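Local coordinates for protein putative esterase (PDB 5VOL) that probably hydrolyses ferulic acid esters of arabinoxylan as a calcium-binding carbohydrate esterase of family 1, at residues W215-L226 / V241-H252; M162-E170 / T187-V196. All coordinates share one frame; numbering follows the deposited sequence.

Contact 1. Residues W215-L226 / V241-H252. With CA (calcium ion), chain Q; CA (calcium ion), chain B.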
loop_
_atom_site.group_PDB
_atom_site.type_symbol
_atom_site.label_atom_id
_atom_site.label_comp_id
_atom_site.label_asym_id
_atom_site.label_seq_id
_atom_site.Cartn_x
_atom_site.Cartn_y
_atom_site.Cartn_z
ATOM N N TRP C 215 -7.383 12.984 15.622
ATOM C CA TRP C 215 -7.304 13.758 14.376
ATOM C C TRP C 215 -6.455 13.087 13.299
ATOM O O TRP C 215 -5.380 12.568 13.582
ATOM C CB TRP C 215 -6.729 15.151 14.652
ATOM C CG TRP C 215 -7.399 15.894 15.772
ATOM C CD1 TRP C 215 -7.101 15.809 17.098
ATOM C CD2 TRP C 215 -8.457 16.866 15.659
ATOM N NE1 TRP C 215 -7.903 16.659 17.820
ATOM C CE2 TRP C 215 -8.749 17.315 16.964
ATOM C CE3 TRP C 215 -9.179 17.392 14.585
ATOM C CZ2 TRP C 215 -9.746 18.267 17.231
ATOM C CZ3 TRP C 215 -10.172 18.348 14.848
ATOM C CH2 TRP C 215 -10.447 18.764 16.165
ATOM N N PHE C 216 -6.933 13.119 12.061
ATOM C CA PHE C 216 -6.191 12.574 10.920
ATOM C C PHE C 216 -6.301 13.583 9.772
ATOM O O PHE C 216 -7.402 13.905 9.338
ATOM C CB PHE C 216 -6.761 11.205 10.520
ATOM C CG PHE C 216 -5.802 10.320 9.751
ATOM C CD1 PHE C 216 -5.322 10.694 8.499
ATOM C CD2 PHE C 216 -5.407 9.090 10.278
ATOM C CE1 PHE C 216 -4.457 9.868 7.783
ATOM C CE2 PHE C 216 -4.545 8.254 9.574
ATOM C CZ PHE C 216 -4.055 8.643 8.322
ATOM N N VAL C 217 -5.165 14.095 9.310
ATOM C CA VAL C 217 -5.128 15.061 8.213
ATOM C C VAL C 217 -4.433 14.460 6.990
ATOM O O VAL C 217 -3.292 13.988 7.074
ATOM C CB VAL C 217 -4.423 16.348 8.655
ATOM C CG1 VAL C 217 -4.272 17.318 7.482
ATOM C CG2 VAL C 217 -5.211 16.983 9.818
ATOM N N ASP C 218 -5.121 14.490 5.851
ATOM C CA ASP C 218 -4.694 13.769 4.646
ATOM C C ASP C 218 -4.837 14.680 3.427
ATOM O O ASP C 218 -5.961 15.015 3.065
ATOM C CB ASP C 218 -5.555 12.508 4.494
ATOM C CG ASP C 218 -5.146 11.620 3.345
ATOM O OD1 ASP C 218 -4.048 11.788 2.770
ATOM O OD2 ASP C 218 -5.948 10.709 3.037
ATOM N N CYS C 219 -3.719 15.076 2.804
ATOM C CA CYS C 219 -3.741 16.071 1.707
ATOM C C CYS C 219 -2.594 15.854 0.716
ATOM O O CYS C 219 -1.450 15.635 1.123
ATOM C CB CYS C 219 -3.670 17.490 2.275
ATOM S SG CYS C 219 -3.847 18.830 1.032
ATOM N N GLY C 220 -2.904 15.912 -0.579
ATOM C CA GLY C 220 -1.967 15.526 -1.622
ATOM C C GLY C 220 -0.850 16.515 -1.878
ATOM O O GLY C 220 -1.009 17.714 -1.651
ATOM N N ASP C 221 0.273 16.031 -2.400
ATOM C CA ASP C 221 1.417 16.909 -2.605
ATOM C C ASP C 221 1.149 17.963 -3.687
ATOM O O ASP C 221 1.789 19.016 -3.688
ATOM C CB ASP C 221 2.702 16.097 -2.912
ATOM C CG ASP C 221 2.676 15.368 -4.255
ATOM O OD1 ASP C 221 1.596 15.078 -4.801
ATOM O OD2 ASP C 221 3.788 15.049 -4.750
ATOM N N ASP C 222 0.187 17.714 -4.568
ATOM C CA ASP C 222 -0.102 18.669 -5.638
ATOM C C ASP C 222 -1.384 19.482 -5.394
ATOM O O ASP C 222 -1.882 20.145 -6.299
ATOM C CB ASP C 222 -0.204 17.949 -6.988
ATOM C CG ASP C 222 1.032 17.128 -7.306
ATOM O OD1 ASP C 222 2.160 17.663 -7.196
ATOM O OD2 ASP C 222 0.866 15.936 -7.644
ATOM N N ASP C 223 -1.894 19.443 -4.170
ATOM C CA ASP C 223 -3.117 20.149 -3.810
ATOM C C ASP C 223 -2.886 21.624 -3.478
ATOM O O ASP C 223 -1.956 21.955 -2.747
ATOM C CB ASP C 223 -3.772 19.459 -2.604
ATOM C CG ASP C 223 -5.232 19.779 -2.480
ATOM O OD1 ASP C 223 -5.569 20.960 -2.233
ATOM O OD2 ASP C 223 -6.055 18.848 -2.608
ATOM N N PHE C 224 -3.747 22.505 -3.989
ATOM C CA PHE C 224 -3.625 23.937 -3.702
ATOM C C PHE C 224 -3.920 24.242 -2.233
ATOM O O PHE C 224 -3.562 25.304 -1.743
ATOM C CB PHE C 224 -4.532 24.764 -4.631
ATOM C CG PHE C 224 -5.991 24.772 -4.238
ATOM C CD1 PHE C 224 -6.721 23.601 -4.197
ATOM C CD2 PHE C 224 -6.639 25.964 -3.954
ATOM C CE1 PHE C 224 -8.071 23.606 -3.851
ATOM C CE2 PHE C 224 -7.989 25.978 -3.610
ATOM C CZ PHE C 224 -8.703 24.790 -3.554
ATOM N N LEU C 225 -4.527 23.295 -1.515
ATOM C CA LEU C 225 -4.768 23.479 -0.087
ATOM C C LEU C 225 -3.700 22.826 0.805
ATOM O O LEU C 225 -3.848 22.810 2.028
ATOM C CB LEU C 225 -6.159 22.951 0.293
ATOM C CG LEU C 225 -7.325 23.864 -0.095
ATOM C CD1 LEU C 225 -8.680 23.189 0.100
ATOM C CD2 LEU C 225 -7.257 25.141 0.734
ATOM N N LEU C 226 -2.627 22.311 0.210
ATOM C CA LEU C 226 -1.567 21.666 0.989
ATOM C C LEU C 226 -0.969 22.625 2.021
ATOM O O LEU C 226 -0.784 22.266 3.179
ATOM C CB LEU C 226 -0.458 21.121 0.077
ATOM C CG LEU C 226 0.740 20.496 0.824
ATOM C CD1 LEU C 226 0.337 19.293 1.668
ATOM C CD2 LEU C 226 1.853 20.088 -0.131
ATOM N N VAL C 241 -0.949 18.579 20.512
ATOM C CA VAL C 241 -2.201 17.884 20.246
ATOM C C VAL C 241 -1.932 16.769 19.232
ATOM O O VAL C 241 -1.611 17.046 18.076
ATOM C CB VAL C 241 -3.290 18.840 19.696
ATOM C CG1 VAL C 241 -4.623 18.116 19.571
ATOM C CG2 VAL C 241 -3.430 20.060 20.596
ATOM N N PRO C 242 -2.030 15.505 19.670
ATOM C CA PRO C 242 -1.732 14.380 18.769
ATOM C C PRO C 242 -2.571 14.411 17.492
ATOM O O PRO C 242 -3.789 14.592 17.552
ATOM C CB PRO C 242 -2.074 13.157 19.623
ATOM C CG PRO C 242 -1.749 13.611 21.036
ATOM C CD PRO C 242 -2.243 15.058 21.062
ATOM N N CYS C 243 -1.903 14.230 16.358
ATOM C CA CYS C 243 -2.530 14.335 15.049
ATOM C C CYS C 243 -1.725 13.522 14.024
ATOM O O CYS C 243 -0.510 13.643 13.982
ATOM C CB CYS C 243 -2.606 15.810 14.628
ATOM S SG CYS C 243 -3.536 16.149 13.119
ATOM N N GLN C 244 -2.386 12.689 13.221
ATOM C CA GLN C 244 -1.701 12.047 12.098
ATOM C C GLN C 244 -1.736 12.978 10.890
ATOM O O GLN C 244 -2.751 13.630 10.640
ATOM C CB GLN C 244 -2.346 10.706 11.732
ATOM C CG GLN C 244 -2.324 9.658 12.840
ATOM C CD GLN C 244 -0.909 9.312 13.290
ATOM O OE1 GLN C 244 -0.001 9.203 12.472
ATOM N NE2 GLN C 244 -0.721 9.145 14.596
ATOM N N PHE C 245 -0.642 13.019 10.138
ATOM C CA PHE C 245 -0.570 13.829 8.919
ATOM C C PHE C 245 -0.029 12.947 7.794
ATOM O O PHE C 245 1.000 12.300 7.964
ATOM C CB PHE C 245 0.323 15.057 9.148
ATOM C CG PHE C 245 0.348 16.049 7.993
ATOM C CD1 PHE C 245 -0.813 16.398 7.326
ATOM C CD2 PHE C 245 1.543 16.632 7.591
ATOM C CE1 PHE C 245 -0.788 17.311 6.261
ATOM C CE2 PHE C 245 1.580 17.560 6.536
ATOM C CZ PHE C 245 0.416 17.895 5.869
ATOM N N ARG C 246 -0.747 12.875 6.674
ATOM C CA ARG C 246 -0.239 12.195 5.485
ATOM C C ARG C 246 -0.276 13.118 4.291
ATOM O O ARG C 246 -1.276 13.767 4.046
ATOM C CB ARG C 246 -1.047 10.931 5.156
ATOM C CG ARG C 246 -1.231 9.971 6.347
ATOM C CD ARG C 246 0.029 9.156 6.688
ATOM N NE ARG C 246 -0.284 8.286 7.818
ATOM C CZ ARG C 246 -0.098 8.619 9.091
ATOM N NH1 ARG C 246 0.452 9.787 9.402
ATOM N NH2 ARG C 246 -0.454 7.778 10.059
ATOM N N VAL C 247 0.812 13.142 3.535
ATOM C CA VAL C 247 0.815 13.815 2.250
ATOM C C VAL C 247 1.093 12.708 1.249
ATOM O O VAL C 247 2.197 12.174 1.212
ATOM C CB VAL C 247 1.875 14.920 2.170
ATOM C CG1 VAL C 247 1.914 15.537 0.759
ATOM C CG2 VAL C 247 1.631 15.985 3.260
ATOM N N ARG C 248 0.064 12.318 0.502
ATOM C CA ARG C 248 0.203 11.282 -0.510
ATOM C C ARG C 248 0.304 11.909 -1.894
ATOM O O ARG C 248 0.099 13.116 -2.040
ATOM C CB ARG C 248 -0.972 10.316 -0.436
ATOM C CG ARG C 248 -1.121 9.701 0.960
ATOM C CD ARG C 248 -2.271 8.711 1.014
ATOM N NE ARG C 248 -3.587 9.347 1.040
ATOM C CZ ARG C 248 -4.506 9.235 0.088
ATOM N NH1 ARG C 248 -4.262 8.540 -1.013
ATOM N NH2 ARG C 248 -5.686 9.825 0.236
ATOM N N ASP C 249 0.630 11.106 -2.903
ATOM C CA ASP C 249 0.629 11.604 -4.277
ATOM C C ASP C 249 -0.786 12.051 -4.696
ATOM O O ASP C 249 -1.760 11.329 -4.502
ATOM C CB ASP C 249 1.144 10.536 -5.242
ATOM C CG ASP C 249 1.397 11.085 -6.651
ATOM O OD1 ASP C 249 1.772 12.271 -6.789
ATOM O OD2 ASP C 249 1.234 10.324 -7.621
ATOM N N GLY C 250 -0.887 13.236 -5.283
ATOM C CA GLY C 250 -2.129 13.635 -5.912
ATOM C C GLY C 250 -2.591 15.049 -5.630
ATOM O O GLY C 250 -1.965 15.799 -4.890
ATOM N N GLY C 251 -3.726 15.403 -6.218
ATOM C CA GLY C 251 -4.276 16.732 -6.041
ATOM C C GLY C 251 -5.693 16.743 -5.508
ATOM O O GLY C 251 -6.123 15.834 -4.796
ATOM N N HIS C 252 -6.416 17.801 -5.861
ATOM C CA HIS C 252 -7.751 18.052 -5.348
ATOM C C HIS C 252 -8.716 17.263 -6.208
ATOM O O HIS C 252 -9.444 17.843 -7.010
ATOM C CB HIS C 252 -8.076 19.561 -5.401
ATOM C CG HIS C 252 -8.963 20.043 -4.296
ATOM N ND1 HIS C 252 -8.571 20.045 -2.976
ATOM C CD2 HIS C 252 -10.214 20.570 -4.319
ATOM C CE1 HIS C 252 -9.548 20.531 -2.229
ATOM N NE2 HIS C 252 -10.550 20.868 -3.026
HETATM CA CA CA Q . 2.798 14.369 -6.874
HETATM CA CA CA B . 2.341 9.776 12.824
HETATM O O HOH W 1 -5.087 12.152 17.264
HETATM O O HOH W 2 -5.352 16.387 -1.998
HETATM O O HOH W 3 4.375 16.385 -7.481
HETATM O O HOH W 4 1.582 11.755 14.298
HETATM O O HOH W 5 2.359 8.399 14.899
HETATM O O HOH W 6 2.430 13.961 -9.357
#
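Asp218, at the end of strand 215-218, forms a salt bridge with Arg248, two residues past the parallel strand 244-246. The arginine CB starts away from residues 215-226; CG and CD then pass alongside Asp218 OD1, and a bend at chi3 (-75°) swings the guanidinium back onto the carboxylate. NE donates to the syn lone pair of Asp218 OD1 at 3.0 Å, NH2 to Asp218 OD2 at 2.9 Å, a side-on grip with the two planes 50° apart. Asp218 OD2 also bonds Tyr160 OH.

Backbone bonds join the strands, from Gln244 N to Trp215 O, Val217 N to Gln244 O and Arg246 N to Val217 O. On the sheet face of Asp218, Gln244 CB lies over the Phe216 ring, 3.9 Å from its centroid. Past the strands, Asp221 binds calcium through both oxygens, joined by Asp222 OD2 and by Asp249 OD1 at 2.3 Å; Gln244 OE1 of a second subunit completes this site, as Gln244 OE1 here binds the other calcium. Well away from the ion, His252 ND1 donates in its ring plane to Asp223 OD2 (2.8 Å), while Phe224 CE1 presses edge-to-face over the centre of the imidazole. His252 NE2 bonds Ser139, consistent with a Ser-His-Asp triad of the alpha/beta-hydrolase fold. Strand 244-246 ends the sheet within the chain, strand 158-162 flanks 214-218, helix 226-238 makes the crossover against Trp215 and Val217, and helix 254-271 covers Asp218 and Arg248.

Contact 2. Residues M162-E170 / T187-V196. With IPA (isopropyl alcohol), chain R.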
loop_
_atom_site.group_PDB
_atom_site.type_symbol
_atom_site.label_atom_id
_atom_site.label_comp_id
_atom_site.label_asym_id
_atom_site.label_seq_id
_atom_site.Cartn_x
_atom_site.Cartn_y
_atom_site.Cartn_z
ATOM N N MET C 162 -9.957 15.516 4.759
ATOM C CA MET C 162 -9.346 15.262 3.441
ATOM C C MET C 162 -9.201 16.530 2.623
ATOM O O MET C 162 -10.207 17.191 2.367
ATOM C CB MET C 162 -10.184 14.285 2.609
ATOM C CG MET C 162 -10.656 13.032 3.327
ATOM S SD MET C 162 -11.899 12.238 2.295
ATOM C CE MET C 162 -12.356 10.887 3.370
ATOM N N SER C 163 -7.975 16.841 2.194
ATOM C CA SER C 163 -7.716 17.995 1.334
ATOM C C SER C 163 -8.475 19.218 1.848
ATOM O O SER C 163 -9.154 19.907 1.076
ATOM C CB SER C 163 -8.136 17.691 -0.099
ATOM O OG SER C 163 -7.709 16.400 -0.512
ATOM N N ALA C 164 -8.386 19.453 3.155
ATOM C CA ALA C 164 -9.386 20.258 3.860
ATOM C C ALA C 164 -9.227 21.750 3.620
ATOM O O ALA C 164 -8.120 22.248 3.482
ATOM C CB ALA C 164 -9.333 19.973 5.354
ATOM N N LEU C 165 -10.351 22.456 3.579
ATOM C CA LEU C 165 -10.326 23.918 3.548
ATOM C C LEU C 165 -10.152 24.426 4.978
ATOM O O LEU C 165 -11.112 24.859 5.611
ATOM C CB LEU C 165 -11.605 24.466 2.927
ATOM C CG LEU C 165 -11.736 25.978 2.719
ATOM C CD1 LEU C 165 -10.764 26.455 1.633
ATOM C CD2 LEU C 165 -13.183 26.334 2.358
ATOM N N MET C 166 -8.929 24.318 5.497
ATOM C CA MET C 166 -8.636 24.671 6.885
ATOM C C MET C 166 -8.739 26.183 7.072
ATOM O O MET C 166 -9.045 26.672 8.154
ATOM C CB MET C 166 -7.241 24.189 7.275
ATOM C CG MET C 166 -7.092 22.663 7.326
ATOM S SD MET C 166 -8.341 21.870 8.367
ATOM C CE MET C 166 -7.570 20.246 8.637
ATOM N N SER C 167 -8.423 26.902 6.005
ATOM C CA SER C 167 -8.591 28.352 5.928
ATOM C C SER C 167 -8.486 28.718 4.461
ATOM O O SER C 167 -8.128 27.871 3.646
ATOM C CB SER C 167 -7.537 29.097 6.756
ATOM O OG SER C 167 -6.219 28.836 6.292
ATOM N N ILE C 168 -8.781 29.971 4.117
ATOM C CA ILE C 168 -8.650 30.417 2.730
ATOM C C ILE C 168 -7.201 30.388 2.284
ATOM O O ILE C 168 -6.346 30.970 2.945
ATOM C CB ILE C 168 -9.192 31.851 2.533
ATOM C CG1 ILE C 168 -10.625 31.951 3.059
ATOM C CG2 ILE C 168 -9.102 32.252 1.069
ATOM C CD1 ILE C 168 -11.621 31.111 2.287
ATOM N N PRO C 169 -6.919 29.718 1.154
ATOM C CA PRO C 169 -5.553 29.647 0.617
ATOM C C PRO C 169 -5.059 31.014 0.162
ATOM O O PRO C 169 -5.875 31.837 -0.241
ATOM C CB PRO C 169 -5.687 28.692 -0.576
ATOM C CG PRO C 169 -7.120 28.796 -0.984
ATOM C CD PRO C 169 -7.897 29.042 0.285
ATOM N N GLU C 170 -3.755 31.261 0.229
ATOM C CA GLU C 170 -3.212 32.531 -0.250
ATOM C C GLU C 170 -3.433 32.695 -1.754
ATOM O O GLU C 170 -3.515 33.816 -2.263
ATOM C CB GLU C 170 -1.724 32.639 0.085
ATOM C CG GLU C 170 -1.423 32.357 1.552
ATOM C CD GLU C 170 -0.128 32.994 2.026
ATOM O OE1 GLU C 170 0.429 33.831 1.280
ATOM O OE2 GLU C 170 0.325 32.655 3.147
ATOM N N THR C 187 -17.121 32.802 2.120
ATOM C CA THR C 187 -15.719 33.175 2.250
ATOM C C THR C 187 -15.457 33.802 3.612
ATOM O O THR C 187 -14.540 33.382 4.326
ATOM C CB THR C 187 -15.298 34.115 1.120
ATOM O OG1 THR C 187 -15.402 33.405 -0.114
ATOM C CG2 THR C 187 -13.857 34.570 1.294
ATOM N N ARG C 188 -16.287 34.766 4.003
ATOM C CA ARG C 188 -16.151 35.385 5.321
ATOM C C ARG C 188 -16.300 34.370 6.446
ATOM O O ARG C 188 -15.569 34.429 7.429
ATOM C CB ARG C 188 -17.180 36.510 5.518
ATOM C CG ARG C 188 -16.987 37.698 4.579
ATOM C CD ARG C 188 -17.747 38.935 5.095
ATOM N NE ARG C 188 -19.191 38.726 5.248
ATOM C CZ ARG C 188 -20.088 38.928 4.284
ATOM N NH1 ARG C 188 -19.702 39.322 3.072
ATOM N NH2 ARG C 188 -21.377 38.726 4.527
ATOM N N SER C 189 -17.260 33.461 6.303
ATOM C CA SER C 189 -17.528 32.431 7.310
ATOM C C SER C 189 -16.315 31.509 7.522
ATOM O O SER C 189 -16.008 31.115 8.645
ATOM C CB SER C 189 -18.749 31.598 6.907
ATOM O OG SER C 189 -19.068 30.622 7.891
ATOM N N VAL C 190 -15.635 31.180 6.431
ATOM C CA VAL C 190 -14.466 30.302 6.486
ATOM C C VAL C 190 -13.325 31.009 7.192
ATOM O O VAL C 190 -12.620 30.421 8.009
ATOM C CB VAL C 190 -14.042 29.862 5.081
ATOM C CG1 VAL C 190 -12.666 29.170 5.103
ATOM C CG2 VAL C 190 -15.092 28.931 4.512
ATOM N N ILE C 191 -13.172 32.296 6.904
ATOM C CA ILE C 191 -12.146 33.099 7.550
ATOM C C ILE C 191 -12.387 33.240 9.048
ATOM O O ILE C 191 -11.461 33.076 9.849
ATOM C CB ILE C 191 -12.060 34.496 6.916
ATOM C CG1 ILE C 191 -11.603 34.377 5.464
ATOM C CG2 ILE C 191 -11.108 35.381 7.709
ATOM C CD1 ILE C 191 -11.791 35.643 4.645
ATOM N N GLU C 192 -13.627 33.541 9.429
ATOM C CA GLU C 192 -13.958 33.732 10.834
ATOM C C GLU C 192 -13.794 32.429 11.601
ATOM O O GLU C 192 -13.495 32.431 12.795
ATOM C CB GLU C 192 -15.389 34.260 10.999
ATOM C CG GLU C 192 -15.649 35.591 10.263
ATOM C CD GLU C 192 -17.125 36.012 10.265
ATOM O OE1 GLU C 192 -17.971 35.283 10.838
ATOM O OE2 GLU C 192 -17.437 37.077 9.684
ATOM N N ASN C 193 -13.989 31.309 10.913
ATOM C CA ASN C 193 -13.921 30.019 11.592
ATOM C C ASN C 193 -12.675 29.219 11.202
ATOM O O ASN C 193 -12.702 27.984 11.181
ATOM C CB ASN C 193 -15.194 29.219 11.313
ATOM C CG ASN C 193 -16.400 29.782 12.047
ATOM O OD1 ASN C 193 -17.293 30.397 11.446
ATOM N ND2 ASN C 193 -16.426 29.592 13.346
ATOM N N SER C 194 -11.597 29.937 10.894
ATOM C CA SER C 194 -10.336 29.329 10.497
ATOM C C SER C 194 -9.959 28.189 11.442
ATOM O O SER C 194 -9.959 28.356 12.663
ATOM C CB SER C 194 -9.217 30.367 10.466
ATOM O OG SER C 194 -7.957 29.751 10.233
ATOM N N CYS C 195 -9.680 27.028 10.862
ATOM C CA CYS C 195 -9.308 25.859 11.648
ATOM C C CYS C 195 -7.919 26.070 12.205
ATOM O O CYS C 195 -7.614 25.639 13.310
ATOM C CB CYS C 195 -9.369 24.586 10.793
ATOM S SG CYS C 195 -11.054 24.153 10.286
ATOM N N VAL C 196 -7.081 26.735 11.421
ATOM C CA VAL C 196 -5.726 27.055 11.830
ATOM C C VAL C 196 -5.734 28.029 12.997
ATOM O O VAL C 196 -5.139 27.752 14.040
ATOM C CB VAL C 196 -4.923 27.639 10.667
ATOM C CG1 VAL C 196 -3.520 28.014 11.127
ATOM C CG2 VAL C 196 -4.866 26.629 9.502
HETATM C C1 IPA R . -12.426 28.980 -1.757
HETATM C C2 IPA R . -13.636 29.866 -1.432
HETATM C C3 IPA R . -14.222 29.580 -0.050
HETATM O O2 IPA R . -13.248 31.222 -1.449
#
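Apolar contacts carry most of the meeting between Ile168 and the last turns of helix 182-192. With chi1 at -53°, Ile168 CG1 lies anti to the carbonyl carbon, which brings the branch against the helix: CG1 meets Ile191 CG1 at 3.6 Å, and CD1 reaches Val190 CG1 at the same separation. Val190 is shared, because Leu165 CD2 comes across at about a right angle and touches both its methyls, CG2 at 3.9 Å and CG1 hardly farther. Further along, Met166 bends at chi2 (-53°) and lays SD beside Cys195 CB at 3.8 Å, while its CB packs on Val196 CG2. Shortening Ile168 to an alanine would probably open a gap beside Val190 and Ile191, leaving the end of the helix more loosely held against the loop.

A single backbone hydrogen bond links the segments, from Cys195 N to Met166 O at 2.8 Å, fixing the loop to the first turn of helix 195-200. Ser194 caps that helix through Lys197 N, and its OG lies 3.6 Å from Ser167 CB.

An isopropyl alcohol, probably from crystallisation, sits at the margin: its C3 touches Ile168 CD1, and its O2 donates a weak bond to Thr187 OG1, which also bonds Ile183 O. The loop leaves strand 158-162 and is backed by helix 226-238 under Met166 and Ser167, while Thr146 of helix 140-151 touches both Met166 and Cys195.

In the fold
Both contacts are partly buried. Contact 1 has the greater share of buried residues, with Val217 and Phe245 inside and its calcium end at a subunit interface; contact 2 runs from buried Met166 and Cys195 out to exposed Ile191. Contact 1 joins neighbouring strands at one edge of the central sheet and mixes apolar and aromatic packing with backbone bonds, a salt bridge and calcium coordination. Contact 2 joins a loop to two helices chiefly through aliphatic side chains, and its segments touch no other subunit. Helix 226-238 packs on both, and they meet directly: Ser163 N probably bonds Asp218 O, while Ser163 lies against Asp223 and His252. The loop of contact 2 thus begins beside the probable catalytic residues held by contact 1.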